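Local coordinates for polyguluronate lyase (Corynebacterium sp., PDB 1UAI), which probably cleaves poly(alpha-L-guluronate), the guluronate-rich part of alginate, as a lyase built on a jellyroll beta-sandwich, at residues P3-Y6 against P7-L11; H183-S186 against G187-F190; S203-S207 against S208-G212. All coordinates share one frame; numbering follows the deposited sequence.

Contact 1: residues P3-Y6 against P7-L11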
# COMPACT_ATOMS: atom_id res chain seq x y z
N PRO A 3 15.47 17.14 -2.37
CA PRO A 3 14.13 16.54 -2.45
C PRO A 3 13.89 15.71 -1.19
O PRO A 3 13.18 14.70 -1.22
CB PRO A 3 14.24 15.67 -3.68
CG PRO A 3 15.61 15.06 -3.47
CD PRO A 3 16.47 16.20 -2.91
N CYS A 4 14.46 16.15 -0.08
CA CYS A 4 14.37 15.42 1.18
C CYS A 4 13.34 15.91 2.20
O CYS A 4 13.24 15.35 3.28
CB CYS A 4 15.74 15.39 1.86
SG CYS A 4 17.15 15.04 0.75
N ASP A 5 12.58 16.94 1.86
CA ASP A 5 11.61 17.48 2.81
C ASP A 5 10.21 16.88 2.79
O ASP A 5 9.59 16.71 3.84
CB ASP A 5 11.51 19.00 2.65
CG ASP A 5 12.84 19.70 2.86
OD1 ASP A 5 13.61 19.26 3.74
OD2 ASP A 5 13.10 20.70 2.16
N TYR A 6 9.70 16.57 1.60
CA TYR A 6 8.35 16.03 1.48
C TYR A 6 8.27 14.79 0.60
O TYR A 6 8.98 14.69 -0.39
CB TYR A 6 7.41 17.08 0.88
CG TYR A 6 7.39 18.39 1.61
CD1 TYR A 6 6.87 18.48 2.90
CD2 TYR A 6 7.90 19.55 1.03
CE1 TYR A 6 6.85 19.69 3.59
CE2 TYR A 6 7.89 20.76 1.70
CZ TYR A 6 7.37 20.83 2.98
OH TYR A 6 7.34 22.02 3.65
N PRO A 7 7.41 13.83 0.97
CA PRO A 7 7.28 12.62 0.15
C PRO A 7 6.99 12.98 -1.31
O PRO A 7 7.43 12.27 -2.22
CB PRO A 7 6.11 11.90 0.81
CG PRO A 7 6.36 12.18 2.26
CD PRO A 7 6.72 13.66 2.26
N ALA A 8 6.28 14.08 -1.53
CA ALA A 8 5.93 14.52 -2.88
C ALA A 8 7.14 14.92 -3.72
O ALA A 8 7.01 15.16 -4.92
CB ALA A 8 4.94 15.68 -2.80
N GLN A 9 8.31 15.01 -3.09
CA GLN A 9 9.53 15.35 -3.82
C GLN A 9 10.27 14.08 -4.24
O GLN A 9 11.17 14.13 -5.07
CB GLN A 9 10.46 16.20 -2.94
CG GLN A 9 9.87 17.53 -2.50
CD GLN A 9 10.78 18.30 -1.58
OE1 GLN A 9 11.35 17.75 -0.64
NE2 GLN A 9 10.92 19.60 -1.83
N GLN A 10 9.87 12.95 -3.68
CA GLN A 10 10.48 11.65 -3.98
C GLN A 10 9.68 10.85 -5.01
O GLN A 10 10.26 10.10 -5.80
CB GLN A 10 10.59 10.82 -2.70
CG GLN A 10 11.63 11.30 -1.71
CD GLN A 10 13.05 11.09 -2.21
OE1 GLN A 10 13.35 10.05 -2.80
NE2 GLN A 10 13.92 12.06 -1.96
N LEU A 11 8.36 11.00 -4.98
CA LEU A 11 7.46 10.31 -5.90
C LEU A 11 6.48 11.33 -6.46
O LEU A 11 6.25 12.36 -5.84
CB LEU A 11 6.67 9.24 -5.15
CG LEU A 11 7.45 8.17 -4.38
CD1 LEU A 11 6.50 7.35 -3.53
CD2 LEU A 11 8.21 7.28 -5.36
O HOH W 1 11.96 21.68 -0.01
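The side-chain oxygen of Gln9 accepts from two successive backbone amides: OE1 lies 2.9 Å from Asp5 N and 3.0 Å from Tyr6 N. In this N-terminal loop, ahead of strand 16-20, the chain enters a short helix-like turn at residues 7-10, and Gln9 folds back from the turn onto the segment leading into it. The two donors reach OE1 differently. Asp5 N lies almost in line with the side-chain C=O, whereas Tyr6 N stands well above the carbonyl plane but makes the straighter hydrogen bond, with an N-H...O angle of 157°. Gln9 CG sits beside its own backbone N and the chain runs extended beyond it (chi2 177°), which carries the amide back to the backbone of residues 3-6. A water bridges the amide's nitrogen to the carboxylate of Asp5: it accepts from Gln9 NE2 and donates to Asp5 OD2 at 2.6 Å. Backbone closes the turn as well, with Gln9 N 2.8 Å from Tyr6 O.

Gln10 bends at chi2 (-70°) toward the same incoming segment, and its amide ties down the residue that follows a cis peptide bond. Nearby, the disulfide from Cys4 to Cys51 anchors the loop, while Pro7 and Gln10 rest on Val54 of strand 54-59. Gln10 NE2 donates to Pro3 O at 2.8 Å, with that oxygen close to the Gln10 amide plane.

Contact 2: residues H183-S186 against G187-F190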
# COMPACT_ATOMS: atom_id res chain seq x y z
N HIS A 183 -10.73 -11.48 -12.97
CA HIS A 183 -11.42 -10.38 -12.30
C HIS A 183 -12.13 -9.55 -13.37
O HIS A 183 -11.48 -9.01 -14.26
CB HIS A 183 -10.40 -9.52 -11.55
CG HIS A 183 -11.00 -8.43 -10.73
ND1 HIS A 183 -11.83 -8.67 -9.66
CD2 HIS A 183 -10.88 -7.08 -10.82
CE1 HIS A 183 -12.19 -7.52 -9.12
NE2 HIS A 183 -11.63 -6.54 -9.80
N THR A 184 -13.45 -9.43 -13.26
CA THR A 184 -14.22 -8.70 -14.26
C THR A 184 -15.01 -7.50 -13.75
O THR A 184 -15.66 -6.81 -14.53
CB THR A 184 -15.20 -9.64 -14.98
OG1 THR A 184 -16.09 -10.22 -14.02
CG2 THR A 184 -14.45 -10.74 -15.70
N SER A 185 -14.97 -7.25 -12.45
CA SER A 185 -15.70 -6.12 -11.90
C SER A 185 -14.99 -4.81 -12.21
O SER A 185 -13.79 -4.79 -12.49
CB SER A 185 -15.87 -6.26 -10.39
OG SER A 185 -14.62 -6.18 -9.73
N SER A 186 -15.74 -3.71 -12.17
CA SER A 186 -15.18 -2.39 -12.41
C SER A 186 -15.02 -1.72 -11.05
O SER A 186 -15.12 -2.39 -10.02
CB SER A 186 -16.11 -1.56 -13.30
OG SER A 186 -16.19 -2.12 -14.60
N GLY A 187 -14.76 -0.42 -11.04
CA GLY A 187 -14.59 0.29 -9.78
C GLY A 187 -13.27 -0.02 -9.08
O GLY A 187 -13.16 0.11 -7.86
N ASN A 188 -12.28 -0.44 -9.85
CA ASN A 188 -10.97 -0.78 -9.30
C ASN A 188 -10.07 0.44 -9.14
O ASN A 188 -10.25 1.44 -9.83
CB ASN A 188 -10.25 -1.78 -10.21
CG ASN A 188 -11.03 -3.05 -10.41
OD1 ASN A 188 -11.13 -3.87 -9.50
ND2 ASN A 188 -11.61 -3.21 -11.59
N TYR A 189 -9.11 0.34 -8.23
CA TYR A 189 -8.14 1.39 -8.00
C TYR A 189 -6.93 0.81 -7.28
O TYR A 189 -7.02 -0.24 -6.64
CB TYR A 189 -8.76 2.56 -7.21
CG TYR A 189 -9.26 2.23 -5.82
CD1 TYR A 189 -8.43 2.36 -4.71
CD2 TYR A 189 -10.58 1.84 -5.61
CE1 TYR A 189 -8.90 2.10 -3.42
CE2 TYR A 189 -11.06 1.58 -4.33
CZ TYR A 189 -10.21 1.72 -3.24
OH TYR A 189 -10.68 1.48 -1.97
N PHE A 190 -5.80 1.48 -7.43
CA PHE A 190 -4.55 1.04 -6.82
C PHE A 190 -4.27 1.70 -5.48
O PHE A 190 -4.76 2.80 -5.19
CB PHE A 190 -3.37 1.35 -7.75
CG PHE A 190 -3.36 0.58 -9.04
CD1 PHE A 190 -3.29 -0.81 -9.05
CD2 PHE A 190 -3.38 1.26 -10.26
CE1 PHE A 190 -3.23 -1.51 -10.26
CE2 PHE A 190 -3.32 0.57 -11.47
CZ PHE A 190 -3.24 -0.82 -11.47
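Residues 183-188 bend through a tight loop from the end of strand 176-182 into strand 189-192, with Gly187 at positive phi (73°) and Asn188 back in an extended conformation. Gly187 and Asn188 together face Trp88, forming a G1 beta bulge just before strand 189-192. The side chain of Asn188 reaches back across the loop and uses both ends of its amide. Its OD1 accepts from His183 NE2 at 2.7 Å, and its ND2 donates to Ser185 O at 2.8 Å.

The imidazole meets Asn188 from the opposite direction and presents its edge: OD1 lies close to the ring plane, although the ring and amide planes are turned 62° against each other. With His183 CG anti to the backbone N, the ring extends into the bend, where the backbone N of Ser185 lies over the centre of one face. Because OD1 can only accept, NE2 is the donor of this bond.

Beyond the loop, Asn188 ND2 also donates to Trp88 O, so that three bonds, one at OD1 and two at ND2, fix the rotation of the amide. Ser185 OG bonds to Asp120 OD2. The bend is thereby tied to the loops holding Trp88 and Asp120, while the Asn188 side chain packs against Val125 of strand 124-131 and Ile118 of strand 112-119. Within the bend, Ser185 O receives Asn188 ND2 from a position tilted out of its carbonyl plane, with an N-H...O angle of 147°.

Contact 3: residues S203-S207 against S208-G212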
# COMPACT_ATOMS: atom_id res chain seq x y z
N SER A 203 -2.18 -8.14 18.75
CA SER A 203 -0.75 -7.86 18.80
C SER A 203 -0.45 -7.02 20.04
O SER A 203 -1.17 -6.06 20.34
CB SER A 203 -0.29 -7.10 17.55
OG SER A 203 1.08 -6.76 17.64
N SER A 204 0.60 -7.39 20.75
CA SER A 204 1.01 -6.67 21.95
C SER A 204 2.51 -6.42 21.84
O SER A 204 3.22 -7.19 21.20
CB SER A 204 0.70 -7.49 23.20
OG SER A 204 1.26 -8.78 23.12
N PRO A 205 3.01 -5.33 22.45
CA PRO A 205 2.26 -4.34 23.23
C PRO A 205 1.42 -3.39 22.38
O PRO A 205 1.66 -3.22 21.19
CB PRO A 205 3.36 -3.61 23.98
CG PRO A 205 4.45 -3.57 22.97
CD PRO A 205 4.44 -4.99 22.42
N CYS A 206 0.43 -2.77 23.02
CA CYS A 206 -0.43 -1.82 22.33
C CYS A 206 0.33 -0.50 22.41
O CYS A 206 0.07 0.35 23.26
CB CYS A 206 -1.77 -1.72 23.05
SG CYS A 206 -2.99 -0.71 22.16
N SER A 207 1.28 -0.35 21.49
CA SER A 207 2.15 0.81 21.47
C SER A 207 2.52 1.26 20.06
O SER A 207 2.51 0.46 19.12
CB SER A 207 3.42 0.46 22.24
OG SER A 207 4.48 1.36 21.98
N SER A 208 2.85 2.54 19.92
CA SER A 208 3.24 3.07 18.62
C SER A 208 4.61 2.55 18.20
O SER A 208 5.03 2.77 17.07
CB SER A 208 3.25 4.60 18.66
OG SER A 208 1.93 5.11 18.82
N SER A 209 5.29 1.85 19.11
CA SER A 209 6.61 1.29 18.80
C SER A 209 6.48 -0.13 18.22
O SER A 209 7.47 -0.76 17.88
CB SER A 209 7.48 1.25 20.06
OG SER A 209 6.93 0.39 21.03
N ASN A 210 5.24 -0.61 18.14
CA ASN A 210 4.91 -1.93 17.60
C ASN A 210 4.25 -1.60 16.27
O ASN A 210 3.08 -1.23 16.23
CB ASN A 210 3.93 -2.63 18.55
CG ASN A 210 3.55 -4.01 18.08
OD1 ASN A 210 3.97 -4.47 17.02
ND2 ASN A 210 2.73 -4.69 18.88
N TYR A 211 5.00 -1.74 15.17
CA TYR A 211 4.47 -1.31 13.89
C TYR A 211 4.96 -2.01 12.64
O TYR A 211 5.92 -2.78 12.64
CB TYR A 211 4.79 0.18 13.73
CG TYR A 211 6.29 0.47 13.71
CD1 TYR A 211 7.03 0.36 12.53
CD2 TYR A 211 6.96 0.83 14.87
CE1 TYR A 211 8.41 0.61 12.51
CE2 TYR A 211 8.34 1.08 14.87
CZ TYR A 211 9.05 0.96 13.68
OH TYR A 211 10.41 1.22 13.68
N GLY A 212 4.25 -1.71 11.55
CA GLY A 212 4.61 -2.21 10.24
C GLY A 212 5.11 -0.98 9.50
O GLY A 212 4.60 0.13 9.70
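This is a local contact within a serine-rich loop, where a type I beta turn from Ser207 to Asn210 delivers the chain into the long strand 211-223 of the seven-stranded sheet. The turn is closed by Asn210 N, which donates to Ser207 O at 3.1 Å. In the same turn, the hydroxyls of Ser207 and Ser209 meet with their OG atoms 2.8 Å apart, and either could be the donor.

Asn210 then sends its side chain back into the preceding loop. CG stands anti to the backbone N (chi1 -179°), which directs the amide toward Ser203 and Pro205. ND2 donates to both: to Pro205 O at 2.9 Å, nearly straight at 169° and in the amide plane, and to Ser203 OG, also at 2.9 Å, which is tilted from that plane. Pro205 follows a cis peptide bond, and its CD comes within 3.9 Å of Asn210 ND2, the two side chains crossing at an angle. Next to it, Cys206 centres an inverse gamma turn and carries the disulfide to Cys200.

Glu108 completes the network through its backbone, its N bonded to Asn210 OD1 and its O to Ser203 OG. The buried Asn210 amide thus has partners at both ends, two for ND2 and one for OD1. These bonds settle which way the amide is flipped, and one neutral side chain satisfies Pro205 O and Glu108 N, backbone groups of two separate loops.

In the fold
From the N terminus, contact 1 closes first: it folds residues 3-11 into a compact turn before strand 16-20 and, through Cys51 and Val54, fastens this start of the chain to the edge of the seven-stranded sheet. Contact 2 follows much later, closing the loop that leaves strand 176-182, the other outer strand of that sheet, and enters strand 189-192 of the ten-stranded one. Contact 3 closes the last part of the loop between strands 194-196 and 211-223, returning the chain to the seven-stranded sheet. The three lie in series, neither nested nor crossed. Contacts 2 and 3 sit on opposite sides of the chain's centre, their own centres about 33 Å apart.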